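Local coordinates for protein ATPase BagA (PDB 6BS3) that hydrolyses ATP as one of the two subunits of the BagAB complex, an activity required for resistance to nitric oxide and to elevated glycerol, at residues T210-I224 / A297-Q309. Sequence-based numbering, arbitrary orientation.
Sequences TLLEALPVQETLEAI and ARAEIAQQLDALQ
Leu212 lies over the flat guanidinium of Arg298, its CB 3.9 Å from Arg298 CZ and above the centre of the plane. Arginine suits the place because its face packs against hydrocarbon while its N-H groups stay directed at polar partners around the rim. The bend at chi3 (62°) turns the end of an otherwise extended chain back over the leucine. Beyond CB, the Leu212 branches straddle a small residue, CD2 reaching Ala302 CB at 3.7 Å. Branched Ile301 offers two arms: CG2 meets Val217 CG2 at 3.7 Å and also lies against the backbone of Glu213, whereas CD1 approaches the N of Ala214 where helix 214-229 begins. Val217 CG1 touches Ile301 O (3.8 Å), Gln304 OE1 and Leu305 CD2. Leucine's forked end lets Leu308 meet two residues together, its CD1 lying 3.7 Å from both Leu221 CD2 and Ile224 CD1, the latter approached tip to tip.

Two waters line the polar end. One accepts from Leu212 N and, weakly, from Arg298 NH2; the other lies in plane at the guanidinium edge, accepts from NH1 and donates to Glu213 OE2. This second water bridges two groups whose nearest charged atoms, Glu213 OE2 and Arg298 NH1, are 5.2 Å apart. An inverse gamma turn centred on Leu212 leads from strand 204-210 into the helix, with Glu213 at its N-cap position. Behind the contact, Leu212 rests on Val239 and Ile224 on Val237 of the central sheet, and Arg298 NH2 bonds weakly to Arg241 O.

No direct hydrogen bond crosses between the segments. Apolar packing therefore holds segment 297-309 against helix 214-229 of this P-loop ATPase fold, while the waters probably soften the Arg298-Glu213 attraction and keep the arginine solvated as its face rests on Leu212.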
loop_
_atom_site.group_PDB
_atom_site.type_symbol
_atom_site.label_atom_id
_atom_site.label_comp_id
_atom_site.label_asym_id
_atom_site.label_seq_id
_atom_site.Cartn_x
_atom_site.Cartn_y
_atom_site.Cartn_z
ATOM N N THR A 210 -10.155 -2.335 -6.635
ATOM C CA THR A 210 -9.554 -1.090 -7.091
ATOM C C THR A 210 -10.248 0.109 -6.457
ATOM O O THR A 210 -11.386 0.001 -5.996
ATOM C CB THR A 210 -9.519 -1.024 -8.652
ATOM O OG1 THR A 210 -8.647 0.038 -9.037
ATOM C CG2 THR A 210 -10.907 -0.819 -9.290
ATOM N N LEU A 211 -9.549 1.255 -6.453
ATOM C CA LEU A 211 -10.081 2.563 -6.070
ATOM C C LEU A 211 -10.112 3.374 -7.366
ATOM O O LEU A 211 -9.383 3.046 -8.318
ATOM C CB LEU A 211 -9.215 3.265 -5.002
ATOM C CG LEU A 211 -9.103 2.573 -3.618
ATOM C CD1 LEU A 211 -8.039 3.227 -2.777
ATOM C CD2 LEU A 211 -10.432 2.558 -2.862
ATOM N N LEU A 212 -10.979 4.399 -7.439
ATOM C CA LEU A 212 -11.031 5.248 -8.638
ATOM C C LEU A 212 -9.901 6.277 -8.562
ATOM O O LEU A 212 -10.122 7.485 -8.464
ATOM C CB LEU A 212 -12.430 5.873 -8.894
ATOM C CG LEU A 212 -13.542 4.884 -9.314
ATOM C CD1 LEU A 212 -14.792 5.617 -9.795
ATOM C CD2 LEU A 212 -13.059 3.890 -10.400
ATOM N N GLU A 213 -8.672 5.752 -8.572
ATOM C CA GLU A 213 -7.384 6.455 -8.508
ATOM C C GLU A 213 -6.488 5.822 -9.552
ATOM O O GLU A 213 -6.632 4.639 -9.833
ATOM C CB GLU A 213 -6.771 6.326 -7.105
ATOM C CG GLU A 213 -7.566 7.076 -6.048
ATOM C CD GLU A 213 -7.216 6.804 -4.600
ATOM O OE1 GLU A 213 -6.109 6.285 -4.325
ATOM O OE2 GLU A 213 -8.063 7.121 -3.734
ATOM N N ALA A 214 -5.605 6.606 -10.144
ATOM C CA ALA A 214 -4.725 6.234 -11.267
ATOM C C ALA A 214 -3.930 4.934 -11.087
ATOM O O ALA A 214 -4.036 4.050 -11.934
ATOM C CB ALA A 214 -3.781 7.385 -11.598
ATOM N N LEU A 215 -3.140 4.826 -10.001
ATOM C CA LEU A 215 -2.290 3.669 -9.724
ATOM C C LEU A 215 -3.091 2.384 -9.433
ATOM O O LEU A 215 -2.777 1.381 -10.078
ATOM C CB LEU A 215 -1.250 3.964 -8.631
ATOM C CG LEU A 215 -0.194 5.037 -8.942
ATOM C CD1 LEU A 215 0.727 5.224 -7.754
ATOM C CD2 LEU A 215 0.637 4.686 -10.182
ATOM N N PRO A 216 -4.140 2.367 -8.551
ATOM C CA PRO A 216 -4.909 1.121 -8.350
ATOM C C PRO A 216 -5.565 0.597 -9.633
ATOM O O PRO A 216 -5.587 -0.611 -9.852
ATOM C CB PRO A 216 -5.942 1.515 -7.291
ATOM C CG PRO A 216 -5.339 2.664 -6.577
ATOM C CD PRO A 216 -4.638 3.429 -7.647
ATOM N N VAL A 217 -6.038 1.502 -10.505
ATOM C CA VAL A 217 -6.647 1.160 -11.794
ATOM C C VAL A 217 -5.587 0.601 -12.783
ATOM O O VAL A 217 -5.823 -0.437 -13.411
ATOM C CB VAL A 217 -7.483 2.330 -12.359
ATOM C CG1 VAL A 217 -7.717 2.184 -13.859
ATOM C CG2 VAL A 217 -8.816 2.426 -11.625
ATOM N N GLN A 218 -4.416 1.240 -12.858
ATOM C CA GLN A 218 -3.310 0.803 -13.712
ATOM C C GLN A 218 -2.853 -0.620 -13.353
ATOM O O GLN A 218 -2.614 -1.433 -14.247
ATOM C CB GLN A 218 -2.137 1.777 -13.571
ATOM C CG GLN A 218 -1.000 1.583 -14.588
ATOM C CD GLN A 218 0.120 2.581 -14.392
ATOM O OE1 GLN A 218 -0.097 3.795 -14.238
ATOM N NE2 GLN A 218 1.347 2.091 -14.396
ATOM N N GLU A 219 -2.720 -0.905 -12.048
ATOM C CA GLU A 219 -2.283 -2.197 -11.528
ATOM C C GLU A 219 -3.307 -3.277 -11.777
ATOM O O GLU A 219 -2.917 -4.406 -12.061
ATOM C CB GLU A 219 -1.932 -2.100 -10.050
ATOM C CG GLU A 219 -0.668 -1.302 -9.787
ATOM C CD GLU A 219 0.061 -1.674 -8.513
ATOM O OE1 GLU A 219 -0.350 -2.645 -7.837
ATOM O OE2 GLU A 219 1.051 -0.986 -8.185
ATOM N N THR A 220 -4.607 -2.931 -11.679
ATOM C CA THR A 220 -5.747 -3.805 -11.958
ATOM C C THR A 220 -5.671 -4.250 -13.434
ATOM O O THR A 220 -5.773 -5.448 -13.711
ATOM C CB THR A 220 -7.084 -3.094 -11.619
ATOM O OG1 THR A 220 -7.121 -2.831 -10.225
ATOM C CG2 THR A 220 -8.311 -3.929 -11.975
ATOM N N LEU A 221 -5.458 -3.295 -14.357
ATOM C CA LEU A 221 -5.342 -3.562 -15.800
ATOM C C LEU A 221 -4.134 -4.459 -16.126
ATOM O O LEU A 221 -4.284 -5.449 -16.843
ATOM C CB LEU A 221 -5.278 -2.243 -16.597
ATOM C CG LEU A 221 -6.536 -1.363 -16.581
ATOM C CD1 LEU A 221 -6.254 0.010 -17.178
ATOM C CD2 LEU A 221 -7.673 -2.021 -17.319
ATOM N N GLU A 222 -2.952 -4.115 -15.568
ATOM C CA GLU A 222 -1.689 -4.839 -15.718
ATOM C C GLU A 222 -1.768 -6.252 -15.153
ATOM O O GLU A 222 -1.168 -7.158 -15.735
ATOM C CB GLU A 222 -0.552 -4.075 -15.040
ATOM C CG GLU A 222 -0.095 -2.849 -15.814
ATOM C CD GLU A 222 0.804 -1.886 -15.064
ATOM O OE1 GLU A 222 1.249 -0.894 -15.685
ATOM O OE2 GLU A 222 1.066 -2.115 -13.860
ATOM N N ALA A 223 -2.494 -6.442 -14.017
ATOM C CA ALA A 223 -2.702 -7.750 -13.389
ATOM C C ALA A 223 -3.640 -8.616 -14.232
ATOM O O ALA A 223 -3.293 -9.760 -14.492
ATOM C CB ALA A 223 -3.237 -7.605 -11.969
ATOM N N ILE A 224 -4.781 -8.070 -14.702
ATOM C CA ILE A 224 -5.737 -8.793 -15.576
ATOM C C ILE A 224 -5.034 -9.344 -16.834
ATOM O O ILE A 224 -5.240 -10.509 -17.180
ATOM C CB ILE A 224 -6.996 -7.928 -15.915
ATOM C CG1 ILE A 224 -7.925 -7.852 -14.689
ATOM C CG2 ILE A 224 -7.748 -8.453 -17.165
ATOM C CD1 ILE A 224 -9.071 -6.865 -14.752
ATOM N N ALA A 297 -12.617 13.725 -12.896
ATOM C CA ALA A 297 -11.319 13.051 -12.866
ATOM C C ALA A 297 -11.495 11.560 -12.495
ATOM O O ALA A 297 -10.884 10.694 -13.132
ATOM C CB ALA A 297 -10.406 13.738 -11.863
ATOM N N ARG A 298 -12.345 11.260 -11.481
ATOM C CA ARG A 298 -12.631 9.872 -11.068
ATOM C C ARG A 298 -13.297 9.083 -12.208
ATOM O O ARG A 298 -12.902 7.944 -12.447
ATOM C CB ARG A 298 -13.475 9.829 -9.794
ATOM C CG ARG A 298 -12.683 10.152 -8.534
ATOM C CD ARG A 298 -13.583 10.378 -7.331
ATOM N NE ARG A 298 -14.367 9.189 -6.981
ATOM C CZ ARG A 298 -13.973 8.233 -6.146
ATOM N NH1 ARG A 298 -12.786 8.300 -5.563
ATOM N NH2 ARG A 298 -14.761 7.196 -5.898
ATOM N N ALA A 299 -14.246 9.716 -12.945
ATOM C CA ALA A 299 -14.956 9.142 -14.110
ATOM C C ALA A 299 -14.005 8.872 -15.299
ATOM O O ALA A 299 -14.191 7.890 -16.017
ATOM C CB ALA A 299 -16.097 10.058 -14.547
ATOM N N GLU A 300 -12.982 9.731 -15.475
ATOM C CA GLU A 300 -11.938 9.637 -16.500
ATOM C C GLU A 300 -11.029 8.432 -16.224
ATOM O O GLU A 300 -10.602 7.762 -17.160
ATOM C CB GLU A 300 -11.107 10.925 -16.504
ATOM C CG GLU A 300 -10.506 11.292 -17.848
ATOM C CD GLU A 300 -9.653 12.549 -17.815
ATOM O OE1 GLU A 300 -10.158 13.605 -17.364
ATOM O OE2 GLU A 300 -8.477 12.478 -18.243
ATOM N N ILE A 301 -10.735 8.177 -14.938
ATOM C CA ILE A 301 -9.934 7.054 -14.446
ATOM C C ILE A 301 -10.743 5.749 -14.639
ATOM O O ILE A 301 -10.216 4.780 -15.195
ATOM C CB ILE A 301 -9.501 7.323 -12.961
ATOM C CG1 ILE A 301 -8.285 8.294 -12.916
ATOM C CG2 ILE A 301 -9.206 6.019 -12.187
ATOM C CD1 ILE A 301 -8.087 9.166 -11.581
ATOM N N ALA A 302 -12.030 5.756 -14.201
ATOM C CA ALA A 302 -12.994 4.648 -14.308
ATOM C C ALA A 302 -13.219 4.196 -15.758
ATOM O O ALA A 302 -13.388 2.998 -15.992
ATOM C CB ALA A 302 -14.323 5.042 -13.678
ATOM N N GLN A 303 -13.214 5.143 -16.717
ATOM C CA GLN A 303 -13.375 4.883 -18.159
ATOM C C GLN A 303 -12.333 3.874 -18.691
ATOM O O GLN A 303 -12.645 3.120 -19.611
ATOM C CB GLN A 303 -13.333 6.210 -18.957
ATOM C CG GLN A 303 -13.575 6.089 -20.464
ATOM C CD GLN A 303 -13.903 7.417 -21.103
ATOM O OE1 GLN A 303 -15.044 7.668 -21.506
ATOM N NE2 GLN A 303 -12.912 8.298 -21.215
ATOM N N GLN A 304 -11.111 3.851 -18.109
ATOM C CA GLN A 304 -10.042 2.917 -18.499
ATOM C C GLN A 304 -10.425 1.436 -18.274
ATOM O O GLN A 304 -9.856 0.556 -18.928
ATOM C CB GLN A 304 -8.753 3.225 -17.731
ATOM C CG GLN A 304 -8.065 4.532 -18.107
ATOM C CD GLN A 304 -6.819 4.684 -17.276
ATOM O OE1 GLN A 304 -6.852 5.208 -16.158
ATOM N NE2 GLN A 304 -5.694 4.198 -17.786
ATOM N N LEU A 305 -11.368 1.167 -17.336
ATOM C CA LEU A 305 -11.852 -0.180 -17.023
ATOM C C LEU A 305 -12.905 -0.635 -18.048
ATOM O O LEU A 305 -13.095 -1.841 -18.214
ATOM C CB LEU A 305 -12.461 -0.247 -15.605
ATOM C CG LEU A 305 -11.572 0.072 -14.369
ATOM C CD1 LEU A 305 -12.418 0.142 -13.094
ATOM C CD2 LEU A 305 -10.437 -0.945 -14.180
ATOM N N ASP A 306 -13.597 0.318 -18.725
ATOM C CA ASP A 306 -14.644 0.051 -19.731
ATOM C C ASP A 306 -14.176 -0.866 -20.873
ATOM O O ASP A 306 -14.989 -1.575 -21.467
ATOM C CB ASP A 306 -15.233 1.363 -20.299
ATOM C CG ASP A 306 -15.933 2.271 -19.292
ATOM O OD1 ASP A 306 -15.996 1.901 -18.091
ATOM O OD2 ASP A 306 -16.416 3.354 -19.703
ATOM N N ALA A 307 -12.867 -0.862 -21.150
ATOM C CA ALA A 307 -12.210 -1.674 -22.171
ATOM C C ALA A 307 -12.255 -3.172 -21.840
ATOM O O ALA A 307 -12.260 -3.996 -22.765
ATOM C CB ALA A 307 -10.767 -1.224 -22.327
ATOM N N LEU A 308 -12.271 -3.520 -20.529
ATOM C CA LEU A 308 -12.324 -4.907 -20.054
ATOM C C LEU A 308 -13.744 -5.436 -20.163
ATOM O O LEU A 308 -14.683 -4.755 -19.751
ATOM C CB LEU A 308 -11.887 -5.021 -18.577
ATOM C CG LEU A 308 -10.578 -4.381 -18.138
ATOM C CD1 LEU A 308 -10.626 -4.070 -16.662
ATOM C CD2 LEU A 308 -9.390 -5.273 -18.458
ATOM N N GLN A 309 -13.907 -6.658 -20.663
ATOM C CA GLN A 309 -15.236 -7.264 -20.746
ATOM C C GLN A 309 -15.321 -8.185 -19.533
ATOM O O GLN A 309 -15.400 -9.412 -19.652
ATOM C CB GLN A 309 -15.430 -8.008 -22.080
ATOM C CG GLN A 309 -15.434 -7.081 -23.297
ATOM C CD GLN A 309 -15.527 -7.843 -24.594
ATOM O OE1 GLN A 309 -14.621 -8.601 -24.973
ATOM N NE2 GLN A 309 -16.625 -7.646 -25.314
HETATM O O HOH W 1 -12.726 4.847 -5.282
HETATM O O HOH W 2 -11.026 6.526 -3.696
#